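Local coordinates for protein Hpy188I (Helicobacter pylori, PDB 3OQG) that recognises and cleaves specific DNA sequences as a restriction endonuclease of the GIY-YIG family, probably with the help of a bound divalent metal ion, at residues L71-V76 against T92-S97; E46-N51 against K55-A60. All coordinates share one frame; numbering follows the deposited sequence.

Contact 1 of 2, residues L71-V76 against T92-S97; sequences LVYVFV and TKRVQS. With nucleotides of chain C.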
loop_
_atom_site.group_PDB
_atom_site.type_symbol
_atom_site.label_atom_id
_atom_site.label_comp_id
_atom_site.label_asym_id
_atom_site.label_seq_id
_atom_site.Cartn_x
_atom_site.Cartn_y
_atom_site.Cartn_z
ATOM N N LEU A 71 10.026 -8.901 -4.553
ATOM C CA LEU A 71 11.428 -8.497 -4.602
ATOM C C LEU A 71 11.684 -7.274 -3.723
ATOM O O LEU A 71 10.781 -6.474 -3.452
ATOM C CB LEU A 71 11.869 -8.173 -6.036
ATOM C CG LEU A 71 11.279 -6.941 -6.745
ATOM C CD1 LEU A 71 12.212 -6.457 -7.903
ATOM C CD2 LEU A 71 9.891 -7.283 -7.257
ATOM N N VAL A 72 12.930 -7.150 -3.290
ATOM C CA VAL A 72 13.474 -5.896 -2.835
ATOM C C VAL A 72 14.306 -5.342 -3.990
ATOM O O VAL A 72 15.028 -6.087 -4.671
ATOM C CB VAL A 72 14.331 -6.051 -1.561
ATOM C CG1 VAL A 72 14.845 -4.683 -1.099
ATOM C CG2 VAL A 72 13.537 -6.738 -0.459
ATOM N N TYR A 73 14.155 -4.045 -4.257
ATOM C CA TYR A 73 14.931 -3.392 -5.309
ATOM C C TYR A 73 15.683 -2.172 -4.817
ATOM O O TYR A 73 15.316 -1.554 -3.800
ATOM C CB TYR A 73 14.046 -3.023 -6.501
ATOM C CG TYR A 73 12.925 -2.075 -6.169
ATOM C CD1 TYR A 73 11.662 -2.547 -5.883
ATOM C CD2 TYR A 73 13.133 -0.693 -6.167
ATOM C CE1 TYR A 73 10.607 -1.662 -5.577
ATOM C CE2 TYR A 73 12.114 0.191 -5.908
ATOM C CZ TYR A 73 10.861 -0.286 -5.597
ATOM O OH TYR A 73 9.853 0.585 -5.303
ATOM N N VAL A 74 16.760 -1.847 -5.534
ATOM C CA VAL A 74 17.572 -0.669 -5.276
ATOM C C VAL A 74 17.706 0.070 -6.592
ATOM O O VAL A 74 18.095 -0.529 -7.589
ATOM C CB VAL A 74 18.987 -1.036 -4.737
ATOM C CG1 VAL A 74 19.774 0.246 -4.310
ATOM C CG2 VAL A 74 18.867 -2.044 -3.559
ATOM N N PHE A 75 17.326 1.347 -6.589
ATOM C CA PHE A 75 17.488 2.256 -7.720
ATOM C C PHE A 75 18.817 2.969 -7.555
ATOM O O PHE A 75 19.058 3.645 -6.538
ATOM C CB PHE A 75 16.371 3.305 -7.736
ATOM C CG PHE A 75 15.026 2.804 -8.229
ATOM C CD1 PHE A 75 14.811 1.480 -8.617
ATOM C CD2 PHE A 75 13.949 3.680 -8.271
ATOM C CE1 PHE A 75 13.569 1.048 -9.102
ATOM C CE2 PHE A 75 12.701 3.250 -8.741
ATOM C CZ PHE A 75 12.513 1.936 -9.140
ATOM N N VAL A 76 19.669 2.838 -8.562
ATOM C CA VAL A 76 21.012 3.415 -8.517
ATOM C C VAL A 76 21.169 4.347 -9.706
ATOM O O VAL A 76 20.864 3.976 -10.855
ATOM C CB VAL A 76 22.082 2.306 -8.529
ATOM C CG1 VAL A 76 23.521 2.891 -8.526
ATOM C CG2 VAL A 76 21.865 1.387 -7.350
ATOM N N THR A 92 7.895 -4.817 -13.414
ATOM C CA THR A 92 7.193 -4.121 -14.477
ATOM C C THR A 92 5.953 -3.409 -13.926
ATOM O O THR A 92 5.688 -2.267 -14.278
ATOM C CB THR A 92 6.802 -5.086 -15.619
ATOM O OG1 THR A 92 6.078 -6.205 -15.093
ATOM C CG2 THR A 92 8.056 -5.578 -16.329
ATOM N N LYS A 93 5.199 -4.100 -13.074
ATOM C CA LYS A 93 4.017 -3.508 -12.437
ATOM C C LYS A 93 4.396 -2.381 -11.461
ATOM O O LYS A 93 3.708 -1.342 -11.373
ATOM C CB LYS A 93 3.167 -4.589 -11.756
ATOM C CG LYS A 93 2.459 -5.519 -12.743
ATOM C CD LYS A 93 1.429 -6.337 -11.993
ATOM C CE LYS A 93 0.871 -7.450 -12.805
ATOM N NZ LYS A 93 -0.110 -8.217 -11.968
ATOM N N ARG A 94 5.483 -2.564 -10.716
ATOM C CA ARG A 94 5.933 -1.513 -9.817
ATOM C C ARG A 94 6.326 -0.265 -10.603
ATOM O O ARG A 94 6.047 0.848 -10.178
ATOM C CB ARG A 94 7.087 -1.968 -8.906
ATOM C CG ARG A 94 7.552 -0.886 -7.905
ATOM C CD ARG A 94 6.436 -0.518 -6.911
ATOM N NE ARG A 94 6.699 0.610 -6.012
ATOM C CZ ARG A 94 6.326 1.870 -6.235
ATOM N NH1 ARG A 94 5.720 2.204 -7.342
ATOM N NH2 ARG A 94 6.539 2.802 -5.307
ATOM N N VAL A 95 7.004 -0.447 -11.737
ATOM C CA VAL A 95 7.323 0.693 -12.606
ATOM C C VAL A 95 6.055 1.353 -13.173
ATOM O O VAL A 95 5.976 2.569 -13.215
ATOM C CB VAL A 95 8.305 0.281 -13.712
ATOM C CG1 VAL A 95 8.500 1.451 -14.735
ATOM C CG2 VAL A 95 9.616 -0.150 -13.065
ATOM N N GLN A 96 5.099 0.548 -13.635
ATOM C CA GLN A 96 3.740 0.990 -14.021
ATOM C C GLN A 96 3.179 1.921 -12.931
ATOM O O GLN A 96 2.739 3.049 -13.188
ATOM C CB GLN A 96 2.912 -0.294 -14.166
ATOM C CG GLN A 96 1.575 -0.201 -14.813
ATOM C CD GLN A 96 1.097 -1.649 -15.069
ATOM O OE1 GLN A 96 0.083 -2.078 -14.540
ATOM N NE2 GLN A 96 1.926 -2.436 -15.803
ATOM N N SER A 97 3.265 1.462 -11.695
ATOM C CA SER A 97 2.837 2.264 -10.538
ATOM C C SER A 97 3.629 3.585 -10.436
ATOM O O SER A 97 3.038 4.665 -10.318
ATOM C CB SER A 97 2.942 1.424 -9.257
ATOM O OG SER A 97 2.425 2.140 -8.130
ATOM P P DG C 6 7.705 1.498 -1.908
ATOM O OP1 DG C 6 8.857 0.591 -1.722
ATOM O OP2 DG C 6 7.823 2.677 -2.805
ATOM O "O5'" DG C 6 6.450 0.627 -2.351
ATOM C "C5'" DG C 6 5.778 -0.171 -1.381
ATOM C "C4'" DG C 6 4.396 -0.542 -1.860
ATOM O "O4'" DG C 6 3.561 0.633 -1.998
ATOM C "C3'" DG C 6 4.363 -1.249 -3.217
ATOM O "O3'" DG C 6 3.560 -2.422 -3.106
ATOM C "C2'" DG C 6 3.697 -0.240 -4.133
ATOM C "C1'" DG C 6 2.770 0.443 -3.154
ATOM N N9 DG C 6 2.242 1.732 -3.591
ATOM C C8 DG C 6 2.936 2.880 -3.898
ATOM N N7 DG C 6 2.165 3.845 -4.326
ATOM C C5 DG C 6 0.882 3.308 -4.280
ATOM C C6 DG C 6 -0.372 3.874 -4.641
ATOM O O6 DG C 6 -0.611 5.003 -5.101
ATOM N N1 DG C 6 -1.417 2.970 -4.433
ATOM C C2 DG C 6 -1.269 1.691 -3.955
ATOM N N2 DG C 6 -2.389 0.957 -3.839
ATOM N N3 DG C 6 -0.111 1.158 -3.619
ATOM C C4 DG C 6 0.913 2.014 -3.812
ATOM P P DA C 7 3.354 -3.372 -4.373
ATOM O OP1 DA C 7 3.664 -4.749 -3.935
ATOM O OP2 DA C 7 4.056 -2.798 -5.552
ATOM O "O5'" DA C 7 1.789 -3.278 -4.653
ATOM C "C5'" DA C 7 0.863 -3.598 -3.615
ATOM C "C4'" DA C 7 -0.549 -3.647 -4.153
ATOM O "O4'" DA C 7 -0.996 -2.318 -4.506
ATOM C "C3'" DA C 7 -0.761 -4.518 -5.388
ATOM O "O3'" DA C 7 -1.964 -5.280 -5.234
ATOM C "C2'" DA C 7 -0.876 -3.515 -6.523
ATOM C "C1'" DA C 7 -1.435 -2.272 -5.852
ATOM N N9 DA C 7 -0.940 -1.024 -6.436
ATOM C C8 DA C 7 0.365 -0.587 -6.472
ATOM N N7 DA C 7 0.521 0.566 -7.073
ATOM C C5 DA C 7 -0.766 0.920 -7.458
ATOM C C6 DA C 7 -1.274 2.034 -8.150
ATOM N N6 DA C 7 -0.516 3.046 -8.596
ATOM N N1 DA C 7 -2.604 2.076 -8.376
ATOM C C2 DA C 7 -3.364 1.061 -7.930
ATOM N N3 DA C 7 -3.004 -0.035 -7.274
ATOM C C4 DA C 7 -1.676 -0.049 -7.067
ATOM P P DC C 9 -7.923 -5.362 -9.974
ATOM O OP1 DC C 9 -9.276 -5.627 -9.420
ATOM O OP2 DC C 9 -7.109 -6.495 -10.482
ATOM O "O5'" DC C 9 -8.061 -4.270 -11.125
ATOM C "C5'" DC C 9 -8.696 -3.017 -10.875
ATOM C "C4'" DC C 9 -8.555 -2.104 -12.073
ATOM O "O4'" DC C 9 -7.202 -1.620 -12.253
ATOM C "C3'" DC C 9 -8.979 -2.699 -13.421
ATOM O "O3'" DC C 9 -10.119 -2.021 -13.917
ATOM C "C2'" DC C 9 -7.809 -2.399 -14.344
ATOM C "C1'" DC C 9 -7.103 -1.271 -13.620
ATOM N N1 DC C 9 -5.684 -1.125 -13.979
ATOM C C2 DC C 9 -5.288 0.032 -14.643
ATOM O O2 DC C 9 -6.136 0.915 -14.859
ATOM N N3 DC C 9 -4.000 0.166 -15.026
ATOM C C4 DC C 9 -3.125 -0.802 -14.762
ATOM N N4 DC C 9 -1.868 -0.629 -15.178
ATOM C C5 DC C 9 -3.500 -1.987 -14.064
ATOM C C6 DC C 9 -4.778 -2.104 -13.693
#
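Y73 and R94 carry this buried contact and meet beside the DNA backbone. The two side chains cross at about a right angle, and the planes of ring and guanidinium are 79° apart. Y73 OH lies 3.2 Å from R94 NE. The aliphatic part of the arginine also meets the ring, with R94 CG 3.9 Å from Y73 CE1. R94 CG is anti to the backbone N (chi1 -178°), and the chain bends at chi2, which brings the guanidinium to the phosphate of DG6 of chain C. There R94 NH2 donates a fairly straight hydrogen bond of 2.8 Å to DG6 OP2. C2' of the same nucleotide sits 3.6 Å above one face of the guanidinium.

Other residues hold both polar ends. R94 NH1 bonds to N115, Y98 makes a cation-pi contact with R94, and Y73 OH is hydrogen-bonded to Y98 OH. Within the strand, Y73 CE2 lies 3.6 Å above one face of the F75 ring, toward its rim. One helical turn beyond the arginine, S97 OG donates a 2.7 Å hydrogen bond to N7 of DA7 of chain C, so the helix touches a base as well as the backbone.

Y73 is in the strand whose LVY sequence probably corresponds to the GIY half of the family signature. Its side chain is about 5 Å from that of H86, which binds calcium in another structure of this protein; none is bound here. R94 thus grips the DG6 phosphate, and Y73 OH only comes near it, 3.7 Å from OP1, which is consistent with a GIY-YIG active centre.

Contact 2 of 2, residues E46-N51 against K55-A60; sequences ELVPNN and KLEINA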
loop_
_atom_site.group_PDB
_atom_site.type_symbol
_atom_site.label_atom_id
_atom_site.label_comp_id
_atom_site.label_asym_id
_atom_site.label_seq_id
_atom_site.Cartn_x
_atom_site.Cartn_y
_atom_site.Cartn_z
ATOM N N GLU A 46 17.005 -1.660 -16.279
ATOM C CA GLU A 46 17.260 -0.235 -16.188
ATOM C C GLU A 46 15.964 0.466 -16.498
ATOM O O GLU A 46 15.129 -0.048 -17.278
ATOM C CB GLU A 46 18.318 0.214 -17.189
ATOM C CG GLU A 46 19.697 -0.141 -16.806
ATOM C CD GLU A 46 20.674 0.126 -17.899
ATOM O OE1 GLU A 46 20.403 -0.315 -19.056
ATOM O OE2 GLU A 46 21.712 0.768 -17.604
ATOM N N LEU A 47 15.811 1.640 -15.894
ATOM C CA LEU A 47 14.697 2.544 -16.182
ATOM C C LEU A 47 15.216 3.734 -16.995
ATOM O O LEU A 47 16.200 4.383 -16.613
ATOM C CB LEU A 47 14.056 3.062 -14.891
ATOM C CG LEU A 47 13.704 1.989 -13.841
ATOM C CD1 LEU A 47 13.033 2.595 -12.596
ATOM C CD2 LEU A 47 12.857 0.876 -14.483
ATOM N N VAL A 48 14.545 3.994 -18.104
ATOM C CA VAL A 48 14.932 5.063 -19.010
ATOM C C VAL A 48 13.903 6.187 -18.987
ATOM O O VAL A 48 12.747 5.971 -19.395
ATOM C CB VAL A 48 15.039 4.538 -20.445
ATOM C CG1 VAL A 48 15.538 5.649 -21.343
ATOM C CG2 VAL A 48 15.938 3.294 -20.514
ATOM N N PRO A 49 14.290 7.387 -18.498
ATOM C CA PRO A 49 13.334 8.490 -18.489
ATOM C C PRO A 49 12.939 8.896 -19.877
ATOM O O PRO A 49 13.797 8.991 -20.779
ATOM C CB PRO A 49 14.117 9.635 -17.821
ATOM C CG PRO A 49 15.120 8.957 -17.043
ATOM C CD PRO A 49 15.552 7.798 -17.852
ATOM N N ASN A 50 11.636 9.092 -20.044
ATOM C CA ASN A 50 11.081 9.631 -21.248
ATOM C C ASN A 50 10.258 10.874 -20.884
ATOM O O ASN A 50 9.067 10.788 -20.585
ATOM C CB ASN A 50 10.248 8.578 -21.963
ATOM C CG ASN A 50 9.786 9.044 -23.333
ATOM O OD1 ASN A 50 9.631 10.261 -23.576
ATOM N ND2 ASN A 50 9.502 8.093 -24.209
ATOM N N ASN A 51 10.925 12.024 -20.869
ATOM C CA ASN A 51 10.289 13.275 -20.444
ATOM C C ASN A 51 9.098 13.682 -21.286
ATOM O O ASN A 51 8.069 14.124 -20.749
ATOM C CB ASN A 51 11.322 14.406 -20.342
ATOM C CG ASN A 51 11.910 14.505 -18.961
ATOM O OD1 ASN A 51 11.273 15.067 -18.061
ATOM N ND2 ASN A 51 13.101 13.922 -18.761
ATOM N N LYS A 55 7.110 9.535 -18.369
ATOM C CA LYS A 55 7.108 8.162 -17.910
ATOM C C LYS A 55 8.504 7.603 -17.960
ATOM O O LYS A 55 9.386 8.151 -18.631
ATOM C CB LYS A 55 6.188 7.285 -18.781
ATOM C CG LYS A 55 6.729 6.998 -20.152
ATOM C CD LYS A 55 5.756 6.195 -21.003
ATOM C CE LYS A 55 5.411 4.811 -20.434
ATOM N NZ LYS A 55 4.505 4.007 -21.342
ATOM N N LEU A 56 8.662 6.472 -17.288
ATOM C CA LEU A 56 9.844 5.638 -17.341
ATOM C C LEU A 56 9.644 4.398 -18.205
ATOM O O LEU A 56 8.666 3.666 -18.057
ATOM C CB LEU A 56 10.185 5.159 -15.951
ATOM C CG LEU A 56 10.373 6.261 -14.909
ATOM C CD1 LEU A 56 10.265 5.711 -13.486
ATOM C CD2 LEU A 56 11.680 6.969 -15.150
ATOM N N GLU A 57 10.595 4.159 -19.098
ATOM C CA GLU A 57 10.601 2.949 -19.924
ATOM C C GLU A 57 11.517 1.939 -19.266
ATOM O O GLU A 57 12.317 2.307 -18.425
ATOM C CB GLU A 57 11.103 3.268 -21.319
ATOM C CG GLU A 57 10.227 4.272 -22.048
ATOM C CD GLU A 57 10.875 4.881 -23.267
ATOM O OE1 GLU A 57 12.104 4.747 -23.462
ATOM O OE2 GLU A 57 10.145 5.545 -24.013
ATOM N N ILE A 58 11.400 0.665 -19.640
ATOM C CA ILE A 58 12.213 -0.395 -19.011
ATOM C C ILE A 58 13.091 -1.090 -20.041
ATOM O O ILE A 58 12.601 -1.524 -21.115
ATOM C CB ILE A 58 11.344 -1.478 -18.310
ATOM C CG1 ILE A 58 10.535 -0.878 -17.155
ATOM C CG2 ILE A 58 12.192 -2.679 -17.804
ATOM C CD1 ILE A 58 9.403 -1.775 -16.693
ATOM N N ASN A 59 14.375 -1.197 -19.712
ATOM C CA ASN A 59 15.319 -2.038 -20.443
ATOM C C ASN A 59 15.471 -3.306 -19.620
ATOM O O ASN A 59 16.112 -3.273 -18.589
ATOM C CB ASN A 59 16.687 -1.372 -20.567
ATOM C CG ASN A 59 17.769 -2.324 -21.076
ATOM O OD1 ASN A 59 17.513 -3.125 -21.967
ATOM N ND2 ASN A 59 18.989 -2.199 -20.554
ATOM N N ALA A 60 14.862 -4.403 -20.070
ATOM C CA ALA A 60 14.946 -5.680 -19.361
ATOM C C ALA A 60 16.362 -6.240 -19.441
ATOM O O ALA A 60 16.938 -6.312 -20.523
ATOM C CB ALA A 60 13.950 -6.700 -19.955
#
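L47 and I58 lie side by side on one face of this beta hairpin, with L47 CD2 4.0 Å from I58 CG1. They form a non-hydrogen-bonded antiparallel pair, and P49 with L56 forms the next one. These four side chains share the apolar face of the hairpin. L47 also reaches diagonally to L56, CD1 to CD1 at 4.3 Å. L47 and L56 are buried, and this is the close-packed side.

Backbone bonds run the length of the pairing. E46 with N59, V48 with E57 and N50 with K55 are the hydrogen-bonded pairs. In the middle pair, E57 N gives V48 O a bond of 2.8 Å that is almost straight (177°). The last pair is less even: N50 N to K55 O measures 2.8 Å, while K55 N to N50 O stretches to 3.2 Å. The short strand axes run at 145° to each other, which reflects the twist of the hairpin.

The other face is polar and partly exposed. N59 CG is anti to the backbone N (chi1 169°), which carries the amide alongside E46. N59 ND2 donates to E46 OE1 at 2.8 Å through the anti lone pair of that oxygen. The other carboxylate oxygen of E46 bonds to Q130. N50 ND2 approaches E57 OE2 from above the carboxylate plane, but E57 has two conformations, so this bond is less certain. The end of K55 leads away from the partner strand.

The hairpin forms one margin of the antiparallel sheet. Strand 42-50 pairs inward with strand 129-134, and L47 packs on V129 and V131. Helix 91-98 lies against L47 and I58 through V95, while helix 113-125 packs on P49 and L56 through L123, L119 and L122.

From the N terminus, contact 2 comes first. It closes the short turn between strands 42-50 and 55-60. The chain then enters strand 71-77, returns along strand 80-87 and runs into helix 91-98, where contact 1 closes the longer loop. The contacts are in series and do not cross. Contact 2 joins neighbouring strands at the sheet margin; contact 1 joins strand 71-77, on the far side of the middle strand 129-134, to a helix packed on the sheet. Their centres are about 11 Å apart, yet they share a core. L47 CD1 packs 3.6 Å from F75 CZ, and V95 CB lies 3.8 Å from I58 CD1. The helix that meets the DNA rests partly on the hairpin.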